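Local coordinates for protein putative cytochrome P450 YjiB (PDB 4RM4) that probably acts as a heme-dependent monooxygenase, using molecular oxygen to oxidise its substrates, at residues 32-37 against 314-319; 122-127 against 367-372; 197-202 against 227-232. One frame throughout, in Å; residues are numbered along the deposited sequence.

Contact 1: residues 32-37 against 314-319; sequences SMRKDA and VASANR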
loop_
_atom_site.group_PDB
_atom_site.type_symbol
_atom_site.label_atom_id
_atom_site.label_comp_id
_atom_site.label_asym_id
_atom_site.label_seq_id
_atom_site.Cartn_x
_atom_site.Cartn_y
_atom_site.Cartn_z
ATOM N N SER A 32 20.086 9.085 -10.176
ATOM C CA SER A 32 21.539 9.054 -10.092
ATOM C C SER A 32 22.064 7.627 -9.852
ATOM O O SER A 32 23.065 7.226 -10.442
ATOM C CB SER A 32 22.051 10.029 -9.030
ATOM O OG SER A 32 21.890 9.513 -7.730
ATOM N N MET A 33 21.380 6.855 -9.008
ATOM C CA MET A 33 21.777 5.463 -8.768
ATOM C C MET A 33 21.560 4.577 -9.994
ATOM O O MET A 33 22.403 3.757 -10.326
ATOM C CB MET A 33 21.042 4.882 -7.548
ATOM C CG MET A 33 21.211 5.713 -6.291
ATOM S SD MET A 33 22.883 5.684 -5.601
ATOM C CE MET A 33 22.984 3.980 -5.039
ATOM N N ARG A 34 20.423 4.719 -10.665
ATOM C CA ARG A 34 20.204 3.924 -11.872
ATOM C C ARG A 34 21.350 4.133 -12.859
ATOM O O ARG A 34 21.817 3.186 -13.516
ATOM C CB ARG A 34 18.879 4.284 -12.534
ATOM C CG ARG A 34 17.667 3.800 -11.765
ATOM C CD ARG A 34 16.440 3.814 -12.656
ATOM N NE ARG A 34 16.129 5.134 -13.225
ATOM C CZ ARG A 34 15.509 6.111 -12.563
ATOM N NH1 ARG A 34 15.246 7.270 -13.157
ATOM N NH2 ARG A 34 15.162 5.940 -11.299
ATOM N N LYS A 35 21.804 5.380 -12.939
ATOM C CA LYS A 35 22.857 5.757 -13.875
ATOM C C LYS A 35 24.260 5.403 -13.380
ATOM O O LYS A 35 25.074 4.866 -14.137
ATOM C CB LYS A 35 22.775 7.256 -14.178
ATOM C CG LYS A 35 22.230 7.578 -15.560
ATOM C CD LYS A 35 23.245 7.221 -16.643
ATOM C CE LYS A 35 22.844 7.788 -17.997
ATOM N NZ LYS A 35 23.961 7.714 -18.986
ATOM N N ASP A 36 24.531 5.702 -12.115
ATOM C CA ASP A 36 25.885 5.613 -11.558
ATOM C C ASP A 36 26.180 4.378 -10.709
ATOM O O ASP A 36 27.326 3.938 -10.652
ATOM C CB ASP A 36 26.194 6.858 -10.729
ATOM C CG ASP A 36 26.267 8.109 -11.568
ATOM O OD1 ASP A 36 26.636 8.000 -12.756
ATOM O OD2 ASP A 36 25.946 9.196 -11.044
ATOM N N ALA A 37 25.168 3.840 -10.025
ATOM C CA ALA A 37 25.378 2.702 -9.128
ATOM C C ALA A 37 24.128 1.828 -9.045
ATOM O O ALA A 37 23.527 1.708 -7.975
ATOM C CB ALA A 37 25.787 3.193 -7.712
ATOM N N VAL A 314 11.201 -0.527 -6.067
ATOM C CA VAL A 314 10.157 -0.479 -7.069
ATOM C C VAL A 314 9.841 0.974 -7.434
ATOM O O VAL A 314 9.464 1.261 -8.560
ATOM C CB VAL A 314 8.880 -1.249 -6.637
ATOM C CG1 VAL A 314 9.168 -2.760 -6.500
ATOM C CG2 VAL A 314 8.327 -0.699 -5.344
ATOM N N ALA A 315 10.062 1.901 -6.511
ATOM C CA ALA A 315 9.846 3.307 -6.842
ATOM C C ALA A 315 10.801 3.763 -7.928
ATOM O O ALA A 315 10.417 4.546 -8.790
ATOM C CB ALA A 315 9.965 4.196 -5.623
ATOM N N SER A 316 12.041 3.273 -7.879
ATOM C CA SER A 316 13.038 3.601 -8.902
ATOM C C SER A 316 12.748 2.869 -10.214
ATOM O O SER A 316 12.852 3.451 -11.304
ATOM C CB SER A 316 14.453 3.263 -8.399
ATOM O OG SER A 316 15.446 3.486 -9.405
ATOM N N ALA A 317 12.400 1.585 -10.111
ATOM C CA ALA A 317 12.031 0.788 -11.282
ATOM C C ALA A 317 10.968 1.482 -12.130
ATOM O O ALA A 317 11.023 1.483 -13.365
ATOM C CB ALA A 317 11.536 -0.575 -10.841
ATOM N N ASN A 318 10.020 2.091 -11.444
ATOM C CA ASN A 318 8.857 2.692 -12.066
ATOM C C ASN A 318 9.207 3.985 -12.823
ATOM O O ASN A 318 8.373 4.510 -13.566
ATOM C CB ASN A 318 7.794 2.983 -10.995
ATOM C CG ASN A 318 6.975 1.748 -10.601
ATOM O OD1 ASN A 318 7.152 0.646 -11.140
ATOM N ND2 ASN A 318 6.073 1.938 -9.643
ATOM N N ARG A 319 10.431 4.484 -12.627
ATOM C CA ARG A 319 10.921 5.690 -13.307
ATOM C C ARG A 319 12.024 5.383 -14.317
ATOM O O ARG A 319 12.639 6.300 -14.881
ATOM C CB ARG A 319 11.484 6.702 -12.295
ATOM C CG ARG A 319 10.530 7.176 -11.211
ATOM C CD ARG A 319 9.390 7.935 -11.843
ATOM N NE ARG A 319 8.604 8.750 -10.915
ATOM C CZ ARG A 319 8.745 10.062 -10.739
ATOM N NH1 ARG A 319 9.688 10.740 -11.400
ATOM N NH2 ARG A 319 7.938 10.699 -9.896
#
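Arg-34 reaches from helix 27-36 to Ser-316, and one bond joins them: NH2 donates to OG over 3.1 Å at a nearly straight 163°, the hydroxyl oxygen lying at the guanidinium edge and in its plane. Ser-316 OG is also bonded to Phe-51 O. A bend at chi3 (-58°) turns the Arg-34 guanidinium against the backbone of Arg-319, whose carbonyl carbon stands 3.9 Å above the plane, over its centre; Arg-319 O approaches NH1 of Arg-34 to 3.3 Å from that face, at an angle too poor for a hydrogen bond. The two guanidinium planes are 43° apart. Arg-319 turns its own to other partners, with NH2 bonded to Phe-282 O and cation-pi contacts to Phe-27 and Phe-282, whereas Arg-34 NH1 forms a salt bridge with Glu-321. With an alanine in place of Arg-34, Ser-316 OG would probably lose this donor and Glu-321 its charged mate, and the Arg-319 carbonyl would lose the flat group that lies against it. Next to this, Asn-318 O accepts a bond from Arg-281, the arginine of the ExxR motif in helix 272-282. The arrangement ties helix A to the short K' helix, following the sheet strand 309-312, in the cytochrome P450 fold.

Contact 2: residues 122-127 against 367-372; sequences KFQGRS and ISAFPH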
loop_
_atom_site.group_PDB
_atom_site.type_symbol
_atom_site.label_atom_id
_atom_site.label_comp_id
_atom_site.label_asym_id
_atom_site.label_seq_id
_atom_site.Cartn_x
_atom_site.Cartn_y
_atom_site.Cartn_z
ATOM N N LYS A 122 -18.364 16.158 5.369
ATOM C CA LYS A 122 -17.830 16.836 6.547
ATOM C C LYS A 122 -17.004 18.080 6.205
ATOM O O LYS A 122 -16.955 19.022 6.997
ATOM C CB LYS A 122 -16.998 15.871 7.408
ATOM C CG LYS A 122 -17.779 14.718 8.021
ATOM C CD LYS A 122 -16.913 13.938 9.012
ATOM C CE LYS A 122 -17.618 12.694 9.530
ATOM N NZ LYS A 122 -18.842 13.017 10.317
ATOM N N PHE A 123 -16.357 18.093 5.038
ATOM C CA PHE A 123 -15.540 19.250 4.665
ATOM C C PHE A 123 -15.980 19.946 3.373
ATOM O O PHE A 123 -15.263 20.797 2.844
ATOM C CB PHE A 123 -14.039 18.910 4.645
ATOM C CG PHE A 123 -13.654 17.820 3.679
ATOM C CD1 PHE A 123 -13.199 18.130 2.405
ATOM C CD2 PHE A 123 -13.714 16.488 4.053
ATOM C CE1 PHE A 123 -12.821 17.135 1.525
ATOM C CE2 PHE A 123 -13.342 15.482 3.169
ATOM C CZ PHE A 123 -12.895 15.808 1.905
ATOM N N GLN A 124 -17.175 19.595 2.906
ATOM C CA GLN A 124 -17.733 20.082 1.641
ATOM C C GLN A 124 -17.873 21.608 1.535
ATOM O O GLN A 124 -17.896 22.161 0.434
ATOM C CB GLN A 124 -19.100 19.427 1.411
ATOM C CG GLN A 124 -19.865 19.949 0.202
ATOM C CD GLN A 124 -19.439 19.285 -1.095
ATOM O OE1 GLN A 124 -19.907 18.196 -1.427
ATOM N NE2 GLN A 124 -18.553 19.941 -1.841
ATOM N N GLY A 125 -17.976 22.290 2.671
ATOM C CA GLY A 125 -18.201 23.728 2.655
ATOM C C GLY A 125 -16.992 24.601 2.947
ATOM O O GLY A 125 -17.100 25.828 2.994
ATOM N N ARG A 126 -15.834 23.978 3.128
ATOM C CA ARG A 126 -14.659 24.694 3.598
ATOM C C ARG A 126 -13.783 25.206 2.462
ATOM O O ARG A 126 -13.705 24.595 1.396
ATOM C CB ARG A 126 -13.860 23.810 4.557
ATOM C CG ARG A 126 -14.655 23.410 5.797
ATOM C CD ARG A 126 -14.049 22.208 6.497
ATOM N NE ARG A 126 -12.630 22.388 6.778
ATOM C CZ ARG A 126 -11.855 21.458 7.324
ATOM N NH1 ARG A 126 -12.365 20.275 7.648
ATOM N NH2 ARG A 126 -10.568 21.707 7.544
ATOM N N SER A 127 -13.131 26.337 2.694
ATOM C CA SER A 127 -12.304 26.956 1.670
ATOM C C SER A 127 -10.904 26.358 1.702
ATOM O O SER A 127 -10.153 26.451 0.727
ATOM C CB SER A 127 -12.242 28.473 1.871
ATOM O OG SER A 127 -11.512 28.811 3.040
ATOM N N ILE A 367 -12.887 14.861 -6.866
ATOM C CA ILE A 367 -12.796 15.800 -7.973
ATOM C C ILE A 367 -14.177 16.285 -8.422
ATOM O O ILE A 367 -14.324 17.421 -8.882
ATOM C CB ILE A 367 -11.981 15.222 -9.164
ATOM C CG1 ILE A 367 -10.563 14.863 -8.710
ATOM C CG2 ILE A 367 -11.906 16.222 -10.301
ATOM C CD1 ILE A 367 -9.678 14.280 -9.811
ATOM N N SER A 368 -15.183 15.428 -8.277
ATOM C CA SER A 368 -16.563 15.792 -8.596
ATOM C C SER A 368 -17.118 16.826 -7.612
ATOM O O SER A 368 -17.883 17.722 -7.989
ATOM C CB SER A 368 -17.450 14.539 -8.593
ATOM O OG SER A 368 -18.776 14.829 -9.001
ATOM N N ALA A 369 -16.732 16.701 -6.344
ATOM C CA ALA A 369 -17.255 17.586 -5.310
ATOM C C ALA A 369 -16.663 18.986 -5.377
ATOM O O ALA A 369 -17.266 19.940 -4.879
ATOM C CB ALA A 369 -17.030 16.987 -3.926
ATOM N N PHE A 370 -15.487 19.109 -5.983
ATOM C CA PHE A 370 -14.763 20.379 -5.978
ATOM C C PHE A 370 -14.390 20.846 -7.378
ATOM O O PHE A 370 -13.632 20.179 -8.087
ATOM C CB PHE A 370 -13.528 20.279 -5.083
ATOM C CG PHE A 370 -13.862 20.042 -3.638
ATOM C CD1 PHE A 370 -14.395 21.062 -2.867
ATOM C CD2 PHE A 370 -13.686 18.794 -3.064
ATOM C CE1 PHE A 370 -14.723 20.855 -1.539
ATOM C CE2 PHE A 370 -14.017 18.573 -1.732
ATOM C CZ PHE A 370 -14.537 19.610 -0.970
ATOM N N PRO A 371 -14.937 21.997 -7.788
ATOM C CA PRO A 371 -14.670 22.514 -9.134
ATOM C C PRO A 371 -13.194 22.841 -9.328
ATOM O O PRO A 371 -12.629 22.578 -10.394
ATOM C CB PRO A 371 -15.536 23.780 -9.203
ATOM C CG PRO A 371 -15.784 24.164 -7.782
ATOM C CD PRO A 371 -15.841 22.875 -7.021
ATOM N N HIS A 372 -12.570 23.397 -8.298
ATOM C CA HIS A 372 -11.166 23.769 -8.383
ATOM C C HIS A 372 -10.452 23.545 -7.054
ATOM O O HIS A 372 -11.039 23.690 -5.984
ATOM C CB HIS A 372 -11.021 25.227 -8.829
ATOM C CG HIS A 372 -9.627 25.762 -8.694
ATOM N ND1 HIS A 372 -8.664 25.583 -9.664
ATOM C CD2 HIS A 372 -9.037 26.472 -7.704
ATOM C CE1 HIS A 372 -7.539 26.159 -9.276
ATOM N NE2 HIS A 372 -7.740 26.708 -8.091
#
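Gln-124 and Ala-369 bring the backbones to within 7.4 Å, CA to CA, where the chain passes through a type I turn from Phe-123 to Arg-126 and Phe-370 leaves helix 352-369. Within that turn Arg-126 N bonds to Phe-123 O at 3.2 Å. The polar link is made by the Gln-124 side chain, bent at chi2, whose NE2 donates to Ala-369 O at 3.3 Å and 147°. The acceptor lies close to the glutamine amide plane, but the nitrogen sits above the plane of the Ala-369 carbonyl. The same amide rests on the Ala-369 methyl, 3.9 Å from NE2 to CB, and NE2 also comes obliquely to CE1 of Phe-370.

Apolar contact comes from the two phenylalanines. Phe-123 has its ring carbon CG between the backbone N and the carbonyl carbon (chi1 60°), a rotation that carries CE1 to 3.8 Å from Phe-370 CE2. Although the side chains cross at about a right angle, the ring planes differ by only 13°. With centroids 6.0 Å apart they meet rim to rim, neither over the other's face, and do not stack. Phe-129 meets both rings, giving a small aromatic cluster.

Phe-370 O is held by Tyr-262 OH, and Ser-127 pairs through its backbone with Met-396 at the C terminus. The contact thus gathers the ends of helices D and L of the P450 fold beside the antiparallel sheet formed by strands 128-130, 389-395 and 374-380.

Contact 3: residues 197-202 against 227-232; sequences GIIEEK and EELIPF
Ile-199 meets Leu-229 and Ile-230 through its CG1 branch, which chi1 (-74°) places beside the backbone N and an extended chi2 carries onward, making CD1 the foremost atom of the side chain. Leu-229 answers with CG anti to its own backbone N (chi1 -174°), and with chi2 at 54° its CD2 is the methyl that meets Ile-199. The two methyls, Ile-199 CD1 and Leu-229 CD2, are 3.5 Å apart, tighter than usual for carbons. The side chains run alongside each other in opposite directions, and Leu-229 CD2 also lies 3.7 Å from Ile-199 CG1. Ile-230 comes to the same methyl from a different angle, crossing Ile-199 obliquely, with its CG1 3.8 Å from Ile-199 CD1. One methyl is therefore shared by two successive residues of the facing helix. No hydrogen bond spans the segments, and the join is wholly apolar, with the backbones nearest at Ile-199 and Ile-230, 8.6 Å between CA atoms. Just beyond, Pro-231 has no N-H to bond to the preceding turn, and helix 226-257 kinks there. Ile-230 also packs on Ala-192 and Ala-196 of helix 177-204, and Leu-229 on Val-215 of helix 210-215. In P450 terms this is the long G helix lying against the N-terminal part of the long central helix 226-257, with the short H helix touching both and helix 88-96 bordering the central helix at Glu-228 and Phe-232.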
loop_
_atom_site.group_PDB
_atom_site.type_symbol
_atom_site.label_atom_id
_atom_site.label_comp_id
_atom_site.label_asym_id
_atom_site.label_seq_id
_atom_site.Cartn_x
_atom_site.Cartn_y
_atom_site.Cartn_z
ATOM N N GLY A 197 -12.768 -12.949 18.444
ATOM C CA GLY A 197 -14.174 -12.742 18.741
ATOM C C GLY A 197 -15.036 -12.617 17.500
ATOM O O GLY A 197 -16.102 -13.228 17.417
ATOM N N ILE A 198 -14.590 -11.812 16.537
ATOM C CA ILE A 198 -15.354 -11.625 15.299
ATOM C C ILE A 198 -15.440 -12.933 14.523
ATOM O O ILE A 198 -16.477 -13.255 13.941
ATOM C CB ILE A 198 -14.728 -10.554 14.375
ATOM C CG1 ILE A 198 -14.930 -9.147 14.937
ATOM C CG2 ILE A 198 -15.393 -10.605 13.014
ATOM C CD1 ILE A 198 -14.443 -8.942 16.322
ATOM N N ILE A 199 -14.340 -13.681 14.503
ATOM C CA ILE A 199 -14.333 -14.973 13.827
ATOM C C ILE A 199 -15.443 -15.886 14.383
ATOM O O ILE A 199 -16.180 -16.503 13.616
ATOM C CB ILE A 199 -12.950 -15.654 13.889
ATOM C CG1 ILE A 199 -11.980 -14.951 12.931
ATOM C CG2 ILE A 199 -13.060 -17.126 13.533
ATOM C CD1 ILE A 199 -10.510 -15.319 13.129
ATOM N N GLU A 200 -15.560 -15.969 15.709
ATOM C CA GLU A 200 -16.592 -16.811 16.324
ATOM C C GLU A 200 -17.978 -16.310 15.942
ATOM O O GLU A 200 -18.898 -17.095 15.668
ATOM C CB GLU A 200 -16.459 -16.792 17.847
ATOM C CG GLU A 200 -15.663 -17.937 18.428
ATOM C CD GLU A 200 -16.201 -19.293 18.008
ATOM O OE1 GLU A 200 -17.401 -19.391 17.668
ATOM O OE2 GLU A 200 -15.427 -20.266 18.008
ATOM N N GLU A 201 -18.130 -14.994 15.963
ATOM C CA GLU A 201 -19.390 -14.366 15.594
ATOM C C GLU A 201 -19.805 -14.777 14.191
ATOM O O GLU A 201 -20.946 -15.167 13.969
ATOM C CB GLU A 201 -19.267 -12.846 15.665
ATOM C CG GLU A 201 -20.508 -12.102 15.204
ATOM C CD GLU A 201 -21.680 -12.273 16.157
ATOM O OE1 GLU A 201 -21.534 -12.991 17.172
ATOM O OE2 GLU A 201 -22.747 -11.683 15.887
ATOM N N LYS A 202 -18.870 -14.683 13.243
ATOM C CA LYS A 202 -19.177 -14.965 11.833
ATOM C C LYS A 202 -19.439 -16.449 11.583
ATOM O O LYS A 202 -20.138 -16.815 10.633
ATOM C CB LYS A 202 -18.089 -14.423 10.893
ATOM C CG LYS A 202 -17.874 -12.908 11.016
ATOM C CD LYS A 202 -19.172 -12.136 10.868
ATOM C CE LYS A 202 -18.918 -10.655 11.099
ATOM N NZ LYS A 202 -20.161 -9.832 11.058
ATOM N N GLU A 227 -5.221 -19.590 13.858
ATOM C CA GLU A 227 -3.802 -19.252 13.950
ATOM C C GLU A 227 -3.245 -18.715 12.634
ATOM O O GLU A 227 -2.210 -18.060 12.615
ATOM C CB GLU A 227 -2.980 -20.453 14.425
ATOM C CG GLU A 227 -3.177 -20.792 15.908
ATOM C CD GLU A 227 -2.157 -21.799 16.424
ATOM O OE1 GLU A 227 -1.401 -22.358 15.602
ATOM O OE2 GLU A 227 -2.103 -22.022 17.652
ATOM N N GLU A 228 -3.938 -18.997 11.537
ATOM C CA GLU A 228 -3.567 -18.446 10.237
ATOM C C GLU A 228 -4.473 -17.269 9.876
ATOM O O GLU A 228 -4.028 -16.284 9.289
ATOM C CB GLU A 228 -3.625 -19.530 9.157
ATOM C CG GLU A 228 -2.635 -20.666 9.366
ATOM C CD GLU A 228 -3.032 -21.929 8.617
ATOM O OE1 GLU A 228 -4.180 -22.404 8.800
ATOM O OE2 GLU A 228 -2.202 -22.454 7.849
ATOM N N LEU A 229 -5.743 -17.357 10.263
ATOM C CA LEU A 229 -6.699 -16.322 9.891
ATOM C C LEU A 229 -6.442 -15.024 10.625
ATOM O O LEU A 229 -6.494 -13.948 10.026
ATOM C CB LEU A 229 -8.152 -16.781 10.086
ATOM C CG LEU A 229 -9.252 -15.821 9.603
ATOM C CD1 LEU A 229 -9.068 -15.408 8.120
ATOM C CD2 LEU A 229 -10.643 -16.418 9.813
ATOM N N ILE A 230 -6.151 -15.113 11.923
ATOM C CA ILE A 230 -5.911 -13.908 12.706
ATOM C C ILE A 230 -4.718 -13.085 12.218
ATOM O O ILE A 230 -4.859 -11.878 11.997
ATOM C CB ILE A 230 -5.811 -14.211 14.214
ATOM C CG1 ILE A 230 -7.191 -14.615 14.736
ATOM C CG2 ILE A 230 -5.311 -12.979 14.951
ATOM C CD1 ILE A 230 -7.178 -15.201 16.133
ATOM N N PRO A 231 -3.541 -13.720 12.047
ATOM C CA PRO A 231 -2.409 -12.969 11.490
ATOM C C PRO A 231 -2.721 -12.394 10.097
ATOM O O PRO A 231 -2.217 -11.323 9.749
ATOM C CB PRO A 231 -1.306 -14.030 11.373
ATOM C CG PRO A 231 -1.648 -15.057 12.386
ATOM C CD PRO A 231 -3.148 -15.083 12.469
ATOM N N PHE A 232 -3.508 -13.113 9.302
ATOM C CA PHE A 232 -3.926 -12.605 7.990
ATOM C C PHE A 232 -4.781 -11.313 8.092
ATOM O O PHE A 232 -4.572 -10.353 7.347
ATOM C CB PHE A 232 -4.666 -13.683 7.179
ATOM C CG PHE A 232 -5.214 -13.173 5.882
ATOM C CD1 PHE A 232 -4.364 -12.911 4.816
ATOM C CD2 PHE A 232 -6.568 -12.901 5.737
ATOM C CE1 PHE A 232 -4.870 -12.407 3.618
ATOM C CE2 PHE A 232 -7.076 -12.399 4.534
ATOM C CZ PHE A 232 -6.222 -12.159 3.479
#

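How the contacts relate
The three contacts are well separated: centres of contacts 1 and 2 lie about 37 Å apart, those of 1 and 3 about 41 Å, and those of 2 and 3 about 39 Å, and no two touch. Contacts 1 and 3 fall on opposite sides of the chain's centre. Along the chain, contacts 1 and 2 interlock, their segments alternating, whereas both segments of contact 3 lie between the partners of each of the others. Helix 314-317 of contact 1 is followed directly by helix 352-369 of contact 2. The heme lies about 13 Å from the Ser-316 side chain and about 11 Å from that of Leu-229; its iron is probably ligated by Cys-349.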